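Local coordinates for HTH hxlR-type domain-containing protein (Enterococcus faecalis, PDB 1Z7U), which probably binds DNA as a transcriptional regulator of the HxlR type, with a winged helix-turn-helix fold and two subunits in its assembly, at residues T6-Q9 against T10-L14; G34-N38 against G39-R43; Q50-L53 against T54-R58; T83-G86 against Y87-Y90; L96-W99 against G100-F103. One frame throughout, in Å; residues are numbered along the deposited sequence. Where two conformers were deposited one is given.

All five contacts are local, each between neighbouring turns or at the start of a helix, and they follow one another along the chain without overlap. Contact 1 opens helix 8-17, contact 2 leads into helix 38-44, contact 3 lies on helix 50-63, and contacts 4 and 5 share helix 84-110, their centres about 19 Å apart. Contacts 2 and 3 touch, with centres about 12 Å apart, and join the two consecutive helices of the probable DNA-binding domain. Contacts 1, 4 and 5 all reach the second subunit. Contacts 2 and 5, centres about 28 Å apart, lie on opposite sides of the chain's centre, so the helix-turn-helix and this part of the subunit interface lie far apart.

Contact 1. Residues T6-Q9 against T10-L14; sequences TDKQ and TSINL
Lys8 and Ile12, one turn apart at the start of helix 8-17, form the tightly packed side of this contact. The aliphatic part of Lys8 does the touching: CG of Lys8 comes within 3.6 Å of CD1 of Ile12, the two side chains crossing at a slant. With CG of Lys8 anti to the backbone N (chi1 -170°), the lysine chain leaves the helix beside its own carbonyl and bends further out, carrying NZ to a salt bridge with Asp29 on helix 24-33 of the second subunit. Beneath this pair the backbone bond from Ile12 N to Lys8 O measures 2.8 Å. Ser11 is buried as well, and its OG and N both donate to the carbonyl of Asp7, OG to O at 3.2 Å and N to O also at 3.2 Å. The hydroxyl approaches from above the carbonyl plane, 37° out of it, whereas the amide is tilted by only 17°. CG2 of Thr6 lies against the same hydroxyl, 3.6 Å from Ser11 OG.

The other side, with Asp7, Gln9, Thr10 and Asn13, is exposed and looser. Asp7 is the N-cap, its OD2 accepting from Thr10 N at 3.1 Å, although the position of that oxygen is less sure. Gln9 and Asn13 are tied mainly through the backbone, Asn13 N to Gln9 O at 2.9 Å. The packed face is otherwise turned to helix 84-110 of the second subunit, where Lys8 meets Tyr90, Ile12 meets Leu96, and Thr6 OG1 is hydrogen-bonded to Glu101.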
loop_
_atom_site.group_PDB
_atom_site.type_symbol
_atom_site.label_atom_id
_atom_site.label_comp_id
_atom_site.label_asym_id
_atom_site.label_seq_id
_atom_site.Cartn_x
_atom_site.Cartn_y
_atom_site.Cartn_z
ATOM N N THR A 6 -4.661 9.654 -13.453
ATOM C CA THR A 6 -4.315 8.295 -13.070
ATOM C C THR A 6 -5.424 7.665 -12.234
ATOM O O THR A 6 -5.826 8.216 -11.206
ATOM C CB THR A 6 -2.959 8.239 -12.309
ATOM O OG1 THR A 6 -1.882 8.555 -13.210
ATOM C CG2 THR A 6 -2.719 6.853 -11.712
ATOM N N ASP A 7 -5.920 6.514 -12.673
ATOM C CA ASP A 7 -6.856 5.750 -11.855
ATOM C C ASP A 7 -6.145 5.090 -10.660
ATOM O O ASP A 7 -5.333 4.178 -10.824
ATOM C CB ASP A 7 -7.595 4.702 -12.680
ATOM C CG ASP A 7 -8.617 3.949 -11.853
ATOM O OD1 ASP A 7 -9.514 4.604 -11.281
ATOM O OD2 ASP A 7 -8.527 2.713 -11.741
ATOM N N LYS A 8 -6.467 5.557 -9.464
ATOM C CA LYS A 8 -5.799 5.123 -8.249
ATOM C C LYS A 8 -5.950 3.627 -7.899
ATOM O O LYS A 8 -4.971 2.976 -7.529
ATOM C CB LYS A 8 -6.227 6.007 -7.083
ATOM C CG LYS A 8 -5.394 5.782 -5.840
ATOM C CD LYS A 8 -5.626 6.838 -4.796
ATOM C CE LYS A 8 -4.640 7.958 -4.961
ATOM N NZ LYS A 8 -4.845 8.938 -3.882
ATOM N N GLN A 9 -7.170 3.104 -8.020
ATOM C CA GLN A 9 -7.456 1.710 -7.686
ATOM C C GLN A 9 -6.688 0.748 -8.602
ATOM O O GLN A 9 -6.005 -0.163 -8.124
ATOM C CB GLN A 9 -8.969 1.450 -7.732
ATOM C CG GLN A 9 -9.392 0.007 -7.445
ATOM C CD GLN A 9 -9.372 -0.337 -5.962
ATOM O OE1 GLN A 9 -8.456 -1.005 -5.482
ATOM N NE2 GLN A 9 -10.390 0.114 -5.230
ATOM N N THR A 10 -6.793 0.972 -9.911
ATOM C CA THR A 10 -6.067 0.177 -10.910
ATOM C C THR A 10 -4.566 0.168 -10.641
ATOM O O THR A 10 -3.939 -0.890 -10.690
ATOM C CB THR A 10 -6.354 0.687 -12.353
ATOM O OG1 THR A 10 -7.769 0.727 -12.551
ATOM C CG2 THR A 10 -5.728 -0.213 -13.423
ATOM N N SER A 11 -3.985 1.326 -10.340
ATOM C CA SER A 11 -2.554 1.351 -10.113
ATOM C C SER A 11 -2.084 0.907 -8.722
ATOM O O SER A 11 -0.992 0.352 -8.604
ATOM C CB SER A 11 -1.874 2.615 -10.641
ATOM O OG SER A 11 -2.287 3.754 -9.987
ATOM N N ILE A 12 -2.912 1.094 -7.690
ATOM C CA ILE A 12 -2.686 0.384 -6.430
ATOM C C ILE A 12 -2.668 -1.148 -6.644
ATOM O O ILE A 12 -1.715 -1.829 -6.240
ATOM C CB ILE A 12 -3.681 0.799 -5.328
ATOM C CG1 ILE A 12 -3.284 2.179 -4.780
ATOM C CG2 ILE A 12 -3.715 -0.239 -4.216
ATOM C CD1 ILE A 12 -4.381 2.907 -4.009
ATOM N N ASN A 13 -3.702 -1.677 -7.297
ATOM C CA ASN A 13 -3.791 -3.103 -7.595
ATOM C C ASN A 13 -2.595 -3.649 -8.373
ATOM O O ASN A 13 -2.075 -4.698 -8.047
ATOM C CB ASN A 13 -5.084 -3.401 -8.363
ATOM C CG ASN A 13 -6.314 -3.370 -7.474
ATOM O OD1 ASN A 13 -6.214 -3.302 -6.244
ATOM N ND2 ASN A 13 -7.486 -3.438 -8.090
ATOM N N LEU A 14 -2.169 -2.924 -9.398
ATOM C CA LEU A 14 -1.051 -3.324 -10.241
ATOM C C LEU A 14 0.244 -3.368 -9.437
ATOM O O LEU A 14 1.029 -4.304 -9.555
ATOM C CB LEU A 14 -0.929 -2.359 -11.423
ATOM C CG LEU A 14 -0.480 -2.775 -12.829
ATOM C CD1 LEU A 14 -1.058 -4.119 -13.315
ATOM C CD2 LEU A 14 -0.890 -1.659 -13.782
#

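Contact 2. Residues G34-N38 against G39-R43; sequences GTKRN and GELMR
The entry into helix 38-44, the first helix of the helix-turn-helix pair, is made by Glu40 folding back on the residues before it. Its OE1 accepts from Arg37 N at 2.9 Å, through the anti side of the carboxylate and 17° out of its plane, so a side chain of the first turn holds the backbone of the N-cap residue. CG of Glu40 lies beside its own backbone N (chi1 -44°), and the extended chain beyond it brings the carboxylate back across the turn. A water donates to Glu40 OE1 at 2.8 Å and also to Thr35 O, bridging the carboxylate to the loop. On the inner side Lys36 CB packs on Leu41 CD2 at 3.8 Å, while Lys36 NZ turns back to Gly34 O and is also bonded to Glu30 O. CG of selenomethionine Met42 lies alongside Asn38, 3.7 Å from its OD1, an atom held by Gln50 of helix 50-63. Such a return from the third residue after the N-cap to the N-cap amide is the side-chain half of a capping box.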
loop_
_atom_site.group_PDB
_atom_site.type_symbol
_atom_site.label_atom_id
_atom_site.label_comp_id
_atom_site.label_asym_id
_atom_site.label_seq_id
_atom_site.Cartn_x
_atom_site.Cartn_y
_atom_site.Cartn_z
ATOM N N GLY A 34 20.670 -5.724 2.236
ATOM C CA GLY A 34 21.894 -5.827 1.439
ATOM C C GLY A 34 21.903 -6.914 0.377
ATOM O O GLY A 34 21.062 -7.823 0.379
ATOM N N THR A 35 22.881 -6.817 -0.527
ATOM C CA THR A 35 23.090 -7.795 -1.595
ATOM C C THR A 35 23.107 -9.240 -1.077
ATOM O O THR A 35 23.643 -9.516 -0.006
ATOM C CB THR A 35 24.377 -7.475 -2.379
ATOM O OG1 THR A 35 24.411 -8.263 -3.571
ATOM C CG2 THR A 35 25.661 -7.729 -1.530
ATOM N N LYS A 36 22.489 -10.153 -1.817
ATOM C CA LYS A 36 22.353 -11.530 -1.355
ATOM C C LYS A 36 22.622 -12.536 -2.459
ATOM O O LYS A 36 22.284 -12.305 -3.620
ATOM C CB LYS A 36 20.948 -11.806 -0.796
ATOM C CG LYS A 36 20.578 -11.099 0.495
ATOM C CD LYS A 36 21.207 -11.745 1.723
ATOM C CE LYS A 36 20.953 -10.899 2.975
ATOM N NZ LYS A 36 21.245 -9.450 2.765
ATOM N N ARG A 37 23.231 -13.659 -2.079
ATOM C CA ARG A 37 23.414 -14.787 -2.979
ATOM C C ARG A 37 22.290 -15.783 -2.731
ATOM O O ARG A 37 21.645 -15.766 -1.679
ATOM C CB ARG A 37 24.790 -15.456 -2.791
ATOM C CG ARG A 37 25.959 -14.483 -2.552
ATOM C CD ARG A 37 27.297 -14.960 -3.136
ATOM N NE ARG A 37 27.834 -16.166 -2.496
ATOM C CZ ARG A 37 28.231 -17.261 -3.151
ATOM N NH1 ARG A 37 28.706 -18.306 -2.478
ATOM N NH2 ARG A 37 28.168 -17.312 -4.478
ATOM N N ASN A 38 22.063 -16.647 -3.713
ATOM C CA ASN A 38 21.012 -17.654 -3.654
ATOM C C ASN A 38 21.011 -18.476 -2.356
ATOM O O ASN A 38 19.972 -18.633 -1.702
ATOM C CB ASN A 38 21.132 -18.539 -4.898
ATOM C CG ASN A 38 20.106 -19.622 -4.941
ATOM O OD1 ASN A 38 20.295 -20.702 -4.360
ATOM N ND2 ASN A 38 19.009 -19.359 -5.647
ATOM N N GLY A 39 22.190 -18.959 -1.969
ATOM C CA GLY A 39 22.347 -19.771 -0.763
ATOM C C GLY A 39 21.983 -19.056 0.520
ATOM O O GLY A 39 21.373 -19.655 1.410
ATOM N N GLU A 40 22.362 -17.782 0.625
ATOM C CA GLU A 40 21.942 -16.937 1.757
ATOM C C GLU A 40 20.418 -16.850 1.897
ATOM O O GLU A 40 19.883 -16.957 3.002
ATOM C CB GLU A 40 22.527 -15.531 1.630
ATOM C CG GLU A 40 23.989 -15.520 1.231
ATOM C CD GLU A 40 24.626 -14.169 1.401
ATOM O OE1 GLU A 40 24.758 -13.430 0.400
ATOM O OE2 GLU A 40 24.993 -13.848 2.548
ATOM N N LEU A 41 19.733 -16.654 0.769
ATOM C CA LEU A 41 18.271 -16.607 0.724
ATOM C C LEU A 41 17.650 -17.958 1.055
ATOM O O LEU A 41 16.635 -18.021 1.750
ATOM C CB LEU A 41 17.792 -16.130 -0.645
ATOM C CG LEU A 41 18.267 -14.748 -1.093
ATOM C CD1 LEU A 41 17.956 -14.510 -2.561
ATOM C CD2 LEU A 41 17.659 -13.659 -0.206
HETATM N N MSE A 42 18.261 -19.031 0.545
HETATM C CA MSE A 42 17.861 -20.397 0.882
HETATM C C MSE A 42 17.912 -20.628 2.387
HETATM O O MSE A 42 16.996 -21.218 2.958
HETATM C CB MSE A 42 18.755 -21.426 0.173
HETATM C CG MSE A 42 18.423 -21.650 -1.304
HETATM SE SE MSE A 42 16.605 -22.331 -1.606
HETATM C CE MSE A 42 16.706 -24.079 -0.686
ATOM N N ARG A 43 18.981 -20.145 3.020
ATOM C CA ARG A 43 19.166 -20.297 4.465
ATOM C C ARG A 43 18.230 -19.412 5.293
ATOM O O ARG A 43 17.592 -19.893 6.242
ATOM C CB ARG A 43 20.634 -20.092 4.855
ATOM C CG ARG A 43 21.474 -21.348 4.647
ATOM C CD ARG A 43 22.959 -21.129 4.906
ATOM N NE ARG A 43 23.674 -20.713 3.698
ATOM C CZ ARG A 43 24.295 -19.539 3.538
ATOM N NH1 ARG A 43 24.912 -19.269 2.392
ATOM N NH2 ARG A 43 24.310 -18.631 4.516
HETATM O O HOH W 1 26.256 -11.334 -0.637
#

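Contact 3. Residues Q50-L53 against T54-R58; sequences QRVL and TDRLR
Val52 O lies at the edge of the Arg56 guanidinium, near its plane, with NE of Arg56 3.6 Å from that oxygen. Asp55 also meets the group at its edge, in plane, across NE and NH2: Arg56 NH2 donates to Asp55 OD2 in a salt bridge modelled at an unusually short 2.5 Å, the partner only 9° out of the guanidinium plane, and NE adds a weak bond to the same oxygen. The bends at chi2 (77°) and chi3 of Arg56 fold the chain back along the helix, where CD lies side by side with Val52, 3.8 Å from its CG1. NH1 is bonded to Lys22 O, so more than one nitrogen is held.

The side chains of Gln50 and Thr54 cross at about a right angle, OE1 of Gln50 3.1 Å from CG2 of Thr54, while NE2 of Gln50 goes to Asn38 OD1. Thr54 N donates to Gln50 O at 3.0 Å in a nearly straight bond. On the buried side Leu53 and Leu57 meet at a slant, CD1 of Leu53 3.8 Å from CD1 of Leu57.

These turns belong to helix 50-63, which follows helix 38-44 in the helix-turn-helix and is, as in winged-helix relatives, probably the recognition helix. Leu53 packs on Asn38, Leu41 and Met42 of helix 38-44 and on Leu27 of helix 24-33, while Arg56 lies against Lys24 and Leu27 of the latter.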
loop_
_atom_site.group_PDB
_atom_site.type_symbol
_atom_site.label_atom_id
_atom_site.label_comp_id
_atom_site.label_asym_id
_atom_site.label_seq_id
_atom_site.Cartn_x
_atom_site.Cartn_y
_atom_site.Cartn_z
ATOM N N GLN A 50 14.276 -24.362 -3.735
ATOM C CA GLN A 50 15.019 -23.664 -4.780
ATOM C C GLN A 50 14.145 -23.329 -5.985
ATOM O O GLN A 50 14.338 -22.299 -6.647
ATOM C CB GLN A 50 16.213 -24.503 -5.227
ATOM C CG GLN A 50 17.087 -23.823 -6.275
ATOM C CD GLN A 50 17.716 -22.537 -5.762
ATOM O OE1 GLN A 50 17.343 -21.441 -6.178
ATOM N NE2 GLN A 50 18.657 -22.667 -4.844
ATOM N N ARG A 51 13.196 -24.216 -6.272
ATOM C CA ARG A 51 12.262 -24.027 -7.378
ATOM C C ARG A 51 11.378 -22.797 -7.111
ATOM O O ARG A 51 11.246 -21.921 -7.966
ATOM C CB ARG A 51 11.422 -25.287 -7.566
ATOM C CG ARG A 51 10.820 -25.439 -8.957
ATOM C CD ARG A 51 10.243 -26.845 -9.144
ATOM N NE ARG A 51 11.275 -27.838 -9.457
ATOM C CZ ARG A 51 11.111 -29.158 -9.348
ATOM N NH1 ARG A 51 9.956 -29.669 -8.919
ATOM N NH2 ARG A 51 12.112 -29.969 -9.655
ATOM N N VAL A 52 10.804 -22.733 -5.910
ATOM C CA VAL A 52 10.007 -21.568 -5.496
ATOM C C VAL A 52 10.846 -20.276 -5.474
ATOM O O VAL A 52 10.435 -19.267 -6.039
ATOM C CB VAL A 52 9.236 -21.830 -4.171
ATOM C CG1 VAL A 52 8.565 -20.566 -3.658
ATOM C CG2 VAL A 52 8.191 -22.918 -4.390
ATOM N N LEU A 53 12.041 -20.335 -4.890
ATOM C CA LEU A 53 12.952 -19.183 -4.845
ATOM C C LEU A 53 13.279 -18.573 -6.208
ATOM O O LEU A 53 13.063 -17.372 -6.414
ATOM C CB LEU A 53 14.237 -19.525 -4.088
ATOM C CG LEU A 53 15.304 -18.440 -3.893
ATOM C CD1 LEU A 53 14.772 -17.202 -3.142
ATOM C CD2 LEU A 53 16.498 -19.025 -3.176
ATOM N N THR A 54 13.802 -19.377 -7.137
ATOM C CA THR A 54 14.163 -18.846 -8.456
ATOM C C THR A 54 12.929 -18.290 -9.175
ATOM O O THR A 54 13.009 -17.238 -9.825
ATOM C CB THR A 54 14.915 -19.876 -9.358
ATOM O OG1 THR A 54 14.150 -21.082 -9.468
ATOM C CG2 THR A 54 16.276 -20.208 -8.784
ATOM N N ASP A 55 11.801 -18.979 -9.033
ATOM C CA ASP A 55 10.525 -18.512 -9.593
ATOM C C ASP A 55 10.183 -17.095 -9.119
ATOM O O ASP A 55 9.933 -16.210 -9.932
ATOM C CB ASP A 55 9.383 -19.485 -9.247
ATOM C CG ASP A 55 8.040 -19.058 -9.844
ATOM O OD1 ASP A 55 7.848 -19.214 -11.075
ATOM O OD2 ASP A 55 7.166 -18.579 -9.082
ATOM N N ARG A 56 10.191 -16.893 -7.802
ATOM C CA ARG A 56 9.990 -15.580 -7.192
ATOM C C ARG A 56 10.929 -14.525 -7.728
ATOM O O ARG A 56 10.485 -13.447 -8.129
ATOM C CB ARG A 56 10.155 -15.669 -5.682
ATOM C CG ARG A 56 8.853 -15.674 -4.900
ATOM C CD ARG A 56 8.151 -17.019 -4.955
ATOM N NE ARG A 56 7.476 -17.211 -6.227
ATOM C CZ ARG A 56 6.239 -16.800 -6.483
ATOM N NH1 ARG A 56 5.527 -16.170 -5.548
ATOM N NH2 ARG A 56 5.713 -17.027 -7.678
ATOM N N LEU A 57 12.225 -14.838 -7.751
ATOM C CA LEU A 57 13.250 -13.875 -8.181
ATOM C C LEU A 57 13.136 -13.525 -9.661
ATOM O O LEU A 57 13.435 -12.405 -10.072
ATOM C CB LEU A 57 14.655 -14.389 -7.858
ATOM C CG LEU A 57 15.040 -14.551 -6.378
ATOM C CD1 LEU A 57 16.242 -15.500 -6.243
ATOM C CD2 LEU A 57 15.325 -13.206 -5.722
ATOM N N ARG A 58 12.696 -14.501 -10.449
ATOM C CA ARG A 58 12.464 -14.316 -11.874
ATOM C C ARG A 58 11.329 -13.323 -12.082
ATOM O O ARG A 58 11.465 -12.392 -12.858
ATOM C CB ARG A 58 12.112 -15.652 -12.528
ATOM C CG ARG A 58 12.923 -15.964 -13.760
ATOM C CD ARG A 58 13.916 -17.107 -13.527
ATOM N NE ARG A 58 13.317 -18.418 -13.828
ATOM C CZ ARG A 58 14.000 -19.498 -14.224
ATOM N NH1 ARG A 58 15.322 -19.447 -14.385
ATOM N NH2 ARG A 58 13.356 -20.634 -14.473
#

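Contact 4. Residues T83-G86 against Y87-Y90; sequences TPEG and YALY
Tyr87 leans its ring back toward the start of the helix, CD2 3.2 Å from Thr83 O, the oxygen lying obliquely to the ring. CG of Tyr87 sits beside its own backbone N (chi1 -78°), which directs the ring toward the preceding turn. The carbonyl it meets also takes the backbone bond from Tyr87 N, at 2.9 Å. Tyr90 is turned the other way: its CG is anti to the backbone N (chi1 179°), a torsion that carries the ring away from the first turn to stack on Phe32 and leaves CB 3.5 Å from Gly86 O. Leu89 behaves similarly, its CB 3.6 Å from Glu85 O while its end reaches Ile19 and Leu65. This is the N-terminus of the long helix 84-110, which follows the wing strands 66-71 and 77-82 of the winged-helix fold. Thr83 is the N-cap, its OG1 accepting from Gly86 N at 2.9 Å and also bonded to Gly64 O. Gly86 is buried, its N taken by this capping bond. Elsewhere on the turn Glu85 OE1 comes only loosely to Ala88 CB, 4.2 Å away. Trp99 of the second subunit donates through NE1 to Glu85 O and packs on Ala88.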
loop_
_atom_site.group_PDB
_atom_site.type_symbol
_atom_site.label_atom_id
_atom_site.label_comp_id
_atom_site.label_asym_id
_atom_site.label_seq_id
_atom_site.Cartn_x
_atom_site.Cartn_y
_atom_site.Cartn_z
ATOM N N THR A 83 16.214 -3.016 -7.051
ATOM C CA THR A 83 16.377 -1.872 -7.951
ATOM C C THR A 83 15.988 -0.574 -7.229
ATOM O O THR A 83 15.488 -0.633 -6.102
ATOM C CB THR A 83 15.488 -2.019 -9.190
ATOM O OG1 THR A 83 14.128 -2.144 -8.772
ATOM C CG2 THR A 83 15.897 -3.234 -10.024
ATOM N N PRO A 84 16.251 0.602 -7.843
ATOM C CA PRO A 84 15.666 1.847 -7.321
ATOM C C PRO A 84 14.146 1.793 -7.121
ATOM O O PRO A 84 13.660 2.225 -6.082
ATOM C CB PRO A 84 16.042 2.881 -8.386
ATOM C CG PRO A 84 17.321 2.354 -8.967
ATOM C CD PRO A 84 17.156 0.861 -8.985
ATOM N N GLU A 85 13.404 1.246 -8.084
ATOM C CA GLU A 85 11.958 1.032 -7.902
ATOM C C GLU A 85 11.669 -0.006 -6.821
ATOM O O GLU A 85 10.650 0.077 -6.144
ATOM C CB GLU A 85 11.265 0.641 -9.216
ATOM C CG GLU A 85 11.287 1.706 -10.309
ATOM C CD GLU A 85 10.626 3.025 -9.913
ATOM O OE1 GLU A 85 9.766 3.049 -9.009
ATOM O OE2 GLU A 85 10.964 4.066 -10.531
ATOM N N GLY A 86 12.572 -0.972 -6.663
ATOM C CA GLY A 86 12.495 -1.960 -5.583
ATOM C C GLY A 86 12.547 -1.296 -4.212
ATOM O O GLY A 86 11.706 -1.551 -3.350
ATOM N N TYR A 87 13.544 -0.441 -4.017
ATOM C CA TYR A 87 13.650 0.386 -2.823
ATOM C C TYR A 87 12.451 1.321 -2.617
ATOM O O TYR A 87 11.989 1.497 -1.492
ATOM C CB TYR A 87 14.956 1.201 -2.852
ATOM C CG TYR A 87 16.177 0.389 -2.483
ATOM C CD1 TYR A 87 16.368 -0.051 -1.172
ATOM C CD2 TYR A 87 17.129 0.060 -3.431
ATOM C CE1 TYR A 87 17.470 -0.803 -0.817
ATOM C CE2 TYR A 87 18.251 -0.690 -3.087
ATOM C CZ TYR A 87 18.414 -1.112 -1.775
ATOM O OH TYR A 87 19.513 -1.849 -1.412
ATOM N N ALA A 88 11.959 1.929 -3.694
ATOM C CA ALA A 88 10.798 2.804 -3.601
ATOM C C ALA A 88 9.551 2.046 -3.123
ATOM O O ALA A 88 8.810 2.567 -2.298
ATOM C CB ALA A 88 10.529 3.527 -4.933
ATOM N N LEU A 89 9.338 0.820 -3.621
ATOM C CA LEU A 89 8.180 0.009 -3.200
ATOM C C LEU A 89 8.350 -0.472 -1.763
ATOM O O LEU A 89 7.396 -0.477 -0.977
ATOM C CB LEU A 89 7.943 -1.172 -4.138
ATOM C CG LEU A 89 6.674 -2.031 -3.931
ATOM C CD1 LEU A 89 5.371 -1.220 -3.899
ATOM C CD2 LEU A 89 6.602 -3.055 -5.044
ATOM N N TYR A 90 9.578 -0.853 -1.413
ATOM C CA TYR A 90 9.895 -1.164 -0.032
ATOM C C TYR A 90 9.446 -0.047 0.913
ATOM O O TYR A 90 8.827 -0.323 1.930
ATOM C CB TYR A 90 11.387 -1.466 0.153
ATOM C CG TYR A 90 11.721 -1.778 1.592
ATOM C CD1 TYR A 90 11.724 -3.081 2.055
ATOM C CD2 TYR A 90 11.987 -0.752 2.502
ATOM C CE1 TYR A 90 12.003 -3.364 3.391
ATOM C CE2 TYR A 90 12.259 -1.020 3.820
ATOM C CZ TYR A 90 12.278 -2.331 4.256
ATOM O OH TYR A 90 12.567 -2.601 5.579
#

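Contact 5. Residues L96-W99 against G100-F103; sequences LCHW and GETF
CG of Trp99 and CG of Phe103 are both anti to their backbone N (chi1 -159° and -180°), and with these torsions the two aromatic side chains lean along the same flank of the long helix 84-110, which packs against the second subunit of this winged-helix protein. Their planes are nearly parallel, 19° apart, yet slid so far that the rings barely overlap, with 5.0 Å between the centroids of the six-membered ring of Trp99 and the ring of Phe103. What covers the indole face is the CB of Phe103, a CH-pi contact 4.0 Å from the centroid of the six-membered ring of Trp99. In return CH2 of Trp99 lies over a face of the Phe103 ring, 3.7 Å from CD1. The indole also passes Gly100 obliquely, CE3 of Trp99 3.6 Å from Gly100 N. With NE1 of Trp99 held by Glu85 of the second subunit and Phe103 packed on its Leu14, the pair faces the partner chain. Besides Thr6, Glu101 reaches Ser1 of that subunit, through OE2. On the exposed flank His98 and Thr102 cross at a slant, the Thr102 OG1 lying at the edge of the imidazole, in plane and 3.7 Å from His98 ND1.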
loop_
_atom_site.group_PDB
_atom_site.type_symbol
_atom_site.label_atom_id
_atom_site.label_comp_id
_atom_site.label_asym_id
_atom_site.label_seq_id
_atom_site.Cartn_x
_atom_site.Cartn_y
_atom_site.Cartn_z
ATOM N N LEU A 96 2.772 1.849 4.851
ATOM C CA LEU A 96 1.540 1.100 5.124
ATOM C C LEU A 96 1.677 0.214 6.350
ATOM O O LEU A 96 0.766 0.105 7.182
ATOM C CB LEU A 96 1.204 0.171 3.951
ATOM C CG LEU A 96 0.576 0.732 2.693
ATOM C CD1 LEU A 96 0.208 -0.430 1.797
ATOM C CD2 LEU A 96 -0.673 1.556 3.037
ATOM N N CYS A 97 2.819 -0.457 6.437
ATOM C CA CYS A 97 3.099 -1.272 7.587
ATOM C C CYS A 97 3.007 -0.419 8.851
ATOM O O CYS A 97 2.392 -0.820 9.817
ATOM C CB CYS A 97 4.478 -1.912 7.461
ATOM S SG CYS A 97 4.920 -2.827 8.906
ATOM N N HIS A 98 3.626 0.760 8.816
ATOM C CA HIS A 98 3.671 1.671 9.949
ATOM C C HIS A 98 2.248 2.134 10.292
ATOM O O HIS A 98 1.846 2.125 11.449
ATOM C CB HIS A 98 4.588 2.856 9.606
ATOM C CG HIS A 98 5.034 3.662 10.788
ATOM N ND1 HIS A 98 4.226 3.913 11.876
ATOM C CD2 HIS A 98 6.188 4.330 11.023
ATOM C CE1 HIS A 98 4.871 4.671 12.743
ATOM N NE2 HIS A 98 6.064 4.942 12.248
ATOM N N TRP A 99 1.473 2.496 9.277
ATOM C CA TRP A 99 0.065 2.779 9.483
ATOM C C TRP A 99 -0.701 1.637 10.190
ATOM O O TRP A 99 -1.394 1.874 11.198
ATOM C CB TRP A 99 -0.630 3.156 8.164
ATOM C CG TRP A 99 -1.853 3.900 8.453
ATOM C CD1 TRP A 99 -1.969 5.246 8.593
ATOM C CD2 TRP A 99 -3.149 3.346 8.738
ATOM N NE1 TRP A 99 -3.266 5.575 8.916
ATOM C CE2 TRP A 99 -4.008 4.424 9.012
ATOM C CE3 TRP A 99 -3.664 2.048 8.778
ATOM C CZ2 TRP A 99 -5.345 4.241 9.327
ATOM C CZ3 TRP A 99 -5.005 1.869 9.076
ATOM C CH2 TRP A 99 -5.824 2.957 9.352
ATOM N N GLY A 100 -0.605 0.418 9.657
ATOM C CA GLY A 100 -1.337 -0.716 10.230
ATOM C C GLY A 100 -0.918 -1.086 11.645
ATOM O O GLY A 100 -1.705 -1.595 12.423
ATOM N N GLU A 101 0.341 -0.841 11.972
ATOM C CA GLU A 101 0.884 -1.066 13.304
ATOM C C GLU A 101 0.249 -0.085 14.297
ATOM O O GLU A 101 -0.229 -0.478 15.349
ATOM C CB GLU A 101 2.407 -0.872 13.231
ATOM C CG GLU A 101 3.183 -1.123 14.500
ATOM C CD GLU A 101 4.645 -0.706 14.364
ATOM O OE1 GLU A 101 5.505 -1.595 14.156
ATOM O OE2 GLU A 101 4.929 0.521 14.435
ATOM N N THR A 102 0.245 1.196 13.944
ATOM C CA THR A 102 -0.361 2.225 14.780
ATOM C C THR A 102 -1.852 1.946 15.008
ATOM O O THR A 102 -2.327 1.940 16.136
ATOM C CB THR A 102 -0.150 3.601 14.148
ATOM O OG1 THR A 102 1.254 3.807 14.007
ATOM C CG2 THR A 102 -0.733 4.721 15.038
ATOM N N PHE A 103 -2.564 1.678 13.916
ATOM C CA PHE A 103 -3.984 1.367 13.953
ATOM C C PHE A 103 -4.311 0.138 14.800
ATOM O O PHE A 103 -5.213 0.194 15.638
ATOM C CB PHE A 103 -4.500 1.215 12.525
ATOM C CG PHE A 103 -5.948 0.899 12.427
ATOM C CD1 PHE A 103 -6.908 1.860 12.712
ATOM C CD2 PHE A 103 -6.358 -0.361 12.027
ATOM C CE1 PHE A 103 -8.265 1.554 12.610
ATOM C CE2 PHE A 103 -7.691 -0.664 11.915
ATOM C CZ PHE A 103 -8.653 0.295 12.204
#